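Putative membrane protein (Yersinia pestis CO92, PDB 5TF3) is of unknown function, a putative membrane protein of the DUF1198 family whose crystallised part is all-helical. Local coordinates at residues Arg34-Gln37 with Met38-Ser42; Ser26-Gln29 with Glu30-Pro33. All coordinates share one frame; numbering follows the deposited sequence. Where two conformers were deposited one is given.

Contact 1: Arg34-Gln37 with Met38-Ser42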
# COMPACT_ATOMS: atom_id res chain seq x y z
N ARG A 34 4.38 16.16 -7.10
CA ARG A 34 5.67 15.93 -6.45
C ARG A 34 5.70 14.59 -5.72
O ARG A 34 6.68 13.83 -5.83
CB ARG A 34 5.99 17.08 -5.50
CG ARG A 34 7.33 16.89 -4.82
CD ARG A 34 7.89 18.17 -4.26
NE ARG A 34 7.19 18.66 -3.07
CZ ARG A 34 6.70 19.90 -2.95
NH1 ARG A 34 6.83 20.77 -3.95
NH2 ARG A 34 6.10 20.26 -1.83
N GLN A 35 4.63 14.29 -4.98
CA GLN A 35 4.54 13.00 -4.29
C GLN A 35 4.65 11.83 -5.27
O GLN A 35 5.31 10.82 -4.97
CB GLN A 35 3.22 12.92 -3.51
CG GLN A 35 3.06 13.95 -2.38
CD GLN A 35 2.53 15.30 -2.84
OE1 GLN A 35 2.33 15.53 -4.04
NE2 GLN A 35 2.30 16.21 -1.89
N THR A 36 3.99 11.92 -6.42
CA THR A 36 4.09 10.85 -7.42
C THR A 36 5.53 10.69 -7.88
O THR A 36 6.05 9.57 -7.95
CB THR A 36 3.17 11.14 -8.61
OG1 THR A 36 1.84 11.40 -8.15
CG2 THR A 36 3.14 9.94 -9.57
N GLN A 37 6.19 11.81 -8.21
CA GLN A 37 7.57 11.75 -8.70
C GLN A 37 8.49 11.11 -7.68
O GLN A 37 9.33 10.27 -8.03
CB GLN A 37 8.06 13.16 -9.06
CG GLN A 37 7.36 13.78 -10.25
CD GLN A 37 7.69 15.27 -10.40
OE1 GLN A 37 8.72 15.75 -9.91
NE2 GLN A 37 6.81 16.01 -11.08
N MSE A 38 8.35 11.49 -6.41
CA MSE A 38 9.14 10.91 -5.33
C MSE A 38 8.86 9.41 -5.18
O MSE A 38 9.78 8.61 -5.02
CB MSE A 38 8.85 11.65 -4.01
CG MSE A 38 9.15 13.17 -4.09
SE MSE A 38 8.35 14.29 -2.67
CE MSE A 38 9.39 13.65 -1.16
N PHE A 39 7.58 9.03 -5.26
CA PHE A 39 7.22 7.63 -5.11
C PHE A 39 7.77 6.80 -6.26
O PHE A 39 8.33 5.72 -6.04
CB PHE A 39 5.70 7.47 -5.02
CG PHE A 39 5.24 6.04 -4.96
CD1 PHE A 39 5.31 5.33 -3.77
CD2 PHE A 39 4.75 5.41 -6.09
CE1 PHE A 39 4.89 4.00 -3.72
CE2 PHE A 39 4.33 4.08 -6.04
CZ PHE A 39 4.39 3.38 -4.85
N ILE A 40 7.62 7.30 -7.48
CA ILE A 40 8.11 6.60 -8.67
C ILE A 40 9.62 6.44 -8.60
O ILE A 40 10.17 5.38 -8.91
CB ILE A 40 7.70 7.37 -9.94
CG1 ILE A 40 6.20 7.21 -10.20
CG2 ILE A 40 8.55 6.96 -11.11
CD1 ILE A 40 5.67 5.86 -9.94
N ARG A 41 10.32 7.51 -8.22
CA ARG A 41 11.78 7.45 -8.18
C ARG A 41 12.26 6.47 -7.12
O ARG A 41 13.22 5.73 -7.35
CB ARG A 41 12.39 8.83 -7.94
CG ARG A 41 13.91 8.78 -7.95
CD ARG A 41 14.55 10.15 -7.90
NE ARG A 41 14.02 10.90 -6.78
CZ ARG A 41 13.35 12.04 -6.89
NH1 ARG A 41 13.15 12.60 -8.08
NH2 ARG A 41 12.89 12.63 -5.79
N SER A 42 11.60 6.43 -5.96
CA SER A 42 12.06 5.52 -4.93
C SER A 42 11.72 4.07 -5.28
O SER A 42 12.47 3.15 -4.92
CB SER A 42 11.49 5.91 -3.56
OG SER A 42 10.27 5.24 -3.28

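Contact 2: Ser26-Gln29 with Glu30-Pro33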
# COMPACT_ATOMS: atom_id res chain seq x y z
N SER A 26 -4.28 3.76 -10.67
CA SER A 26 -5.34 4.48 -9.97
C SER A 26 -4.81 5.15 -8.71
O SER A 26 -5.19 6.29 -8.39
CB SER A 26 -6.48 3.53 -9.63
OG SER A 26 -7.13 3.13 -10.82
N MSE A 27 -3.94 4.47 -7.98
CA MSE A 27 -3.33 5.06 -6.79
C MSE A 27 -2.44 6.26 -7.13
O MSE A 27 -2.45 7.27 -6.42
CB MSE A 27 -2.52 3.99 -6.04
CG MSE A 27 -1.78 4.54 -4.83
SE MSE A 27 -0.69 3.14 -4.09
CE MSE A 27 0.59 3.03 -5.57
N LEU A 28 -1.68 6.16 -8.23
CA LEU A 28 -0.84 7.29 -8.61
C LEU A 28 -1.67 8.52 -8.93
O LEU A 28 -1.29 9.64 -8.57
CB LEU A 28 0.04 6.91 -9.81
CG LEU A 28 0.99 5.73 -9.57
CD1 LEU A 28 1.74 5.41 -10.86
CD2 LEU A 28 1.95 6.06 -8.44
N GLN A 29 -2.80 8.34 -9.61
CA GLN A 29 -3.65 9.47 -9.98
C GLN A 29 -4.03 10.31 -8.78
O GLN A 29 -4.20 11.52 -8.90
CB GLN A 29 -4.92 8.98 -10.68
CG GLN A 29 -4.71 8.40 -12.05
CD GLN A 29 -6.02 7.94 -12.66
OE1 GLN A 29 -6.17 6.76 -13.01
NE2 GLN A 29 -6.97 8.86 -12.78
N GLU A 30 -4.17 9.68 -7.61
CA GLU A 30 -4.58 10.37 -6.39
C GLU A 30 -3.40 10.83 -5.54
O GLU A 30 -3.61 11.27 -4.41
CB GLU A 30 -5.50 9.48 -5.56
CG GLU A 30 -6.67 8.91 -6.35
CD GLU A 30 -7.99 9.04 -5.61
OE1 GLU A 30 -8.16 10.03 -4.87
OE2 GLU A 30 -8.85 8.14 -5.77
N MSE A 31 -2.18 10.69 -6.04
CA MSE A 31 -1.06 11.35 -5.39
C MSE A 31 -0.82 12.67 -6.11
O MSE A 31 -1.06 12.77 -7.31
CB MSE A 31 0.20 10.50 -5.44
CG MSE A 31 0.15 9.23 -4.63
SE MSE A 31 1.83 8.32 -4.87
CE MSE A 31 1.45 6.67 -3.90
N GLY A 32 -0.34 13.68 -5.39
CA GLY A 32 0.04 14.92 -6.04
C GLY A 32 1.25 14.74 -6.93
O GLY A 32 1.95 13.72 -6.87
N PRO A 33 1.54 15.74 -7.77
CA PRO A 33 2.64 15.57 -8.74
C PRO A 33 3.99 15.34 -8.09
O PRO A 33 4.70 14.39 -8.46
CB PRO A 33 2.60 16.88 -9.54
CG PRO A 33 1.27 17.48 -9.26
CD PRO A 33 0.88 17.04 -7.88

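Contact 1: Arg34-Gln37 with Met38-Ser42
Arg34 and Met38, the latter a selenomethionine, lie side by side on one flank of the helix and point the same way, with CG of Arg34 3.5 Å from SE of Met38; this approach belongs to one of two modelled conformers of Met38 and is therefore provisional. The first torsions explain the meeting: Arg34 puts CG beside its own carbonyl carbon (chi1 -179°), whereas Met38, in that conformer, turns CG back beside its backbone N (chi1 -58°), over the preceding turn. Two residues on, and so on the far side of the helix, Thr36 and Ile40 also lie side by side, with CG2 of Thr36 4.1 Å from CG1 of Ile40. Both pairs have the i, i+4 spacing of helix 33-45, whose backbone bonds confirm regular alpha geometry: N of Met38 donates to O of Arg34 at 2.9 Å, and N of Ile40 to O of Thr36 at 2.8 Å, each with an N-H...O angle of 168°. The hydroxyl of Thr36 is bonded to O of Gly32, one turn earlier. Phe39 sends its ring away from the preceding turn and into the protein, where it meets Tyr100 edge-to-face. Arg41 lies on an exposed part of the helix; its CB is 3.4 Å from O of Gln37, the carbonyl that accepts its backbone N-H, and that same oxygen lies over one face of the guanidinium group.

Contact 2: Ser26-Gln29 with Glu30-Pro33
The C-terminal turn of helix 22-29 unwinds here into the short connection to helix 33-45, a link between two consecutive helices of an all-helical fold. Two backbone bonds of i to i+3 span mark the change. N of Glu30 donates to O of Met27 at 3.2 Å with an N-H...O angle of 137°, while N of Met31 reaches O of Leu28 at 2.9 Å with a straighter 158°. In both cases the donor stands well above the carbonyl plane, 61° out of it for Met31, unlike a bond that meets the oxygen head-on. Across this turn the selenomethionines Met27 and Met31 cross obliquely: the methyl CE of Met31 lies 4.0 Å from CG of Met27 and 4.1 Å from its CE. An extended chain beyond CG carries the Met31 methyl that far back, while Met27 bends at its last torsion. Along the way, SE of Met31 passes CD2 of Leu28 at 4.2 Å. Glu30 leads away from the 26-29 turn; its CG sits 3.6 Å from O of Ser26, and its OE2 is hydrogen-bonded to Tyr61 and forms a salt bridge with Lys66. Gly32 then occupies the N-cap of the next helix. The apolar side of the turn is covered by Phe101 against both selenomethionines, by Val58 of helix 48-65 against Met27, and by Phe39 and Ile40 of helix 33-45 against Leu28.

How the contacts relate
Contact 2 comes first along the chain, and its 30-33 segment runs directly into contact 1, so residues 26 to 42 form one unbroken passage from helix to loop to helix. The two centres are 10 Å apart and lie on the same side of the chain's centre. The turn brings helix 33-45 back against helix 22-29: CD2 of Phe39 packs 3.7 Å from CD2 of Leu28, and CZ of Phe39 lies 3.9 Å from CE of Met27. Nearer the corner, OG1 of Thr36 approaches CB of Met31 at 3.3 Å. Phe39 is therefore shared packing between the consecutive helices, joining contact 1 to the apolar face of contact 2 within the DUF1198 region.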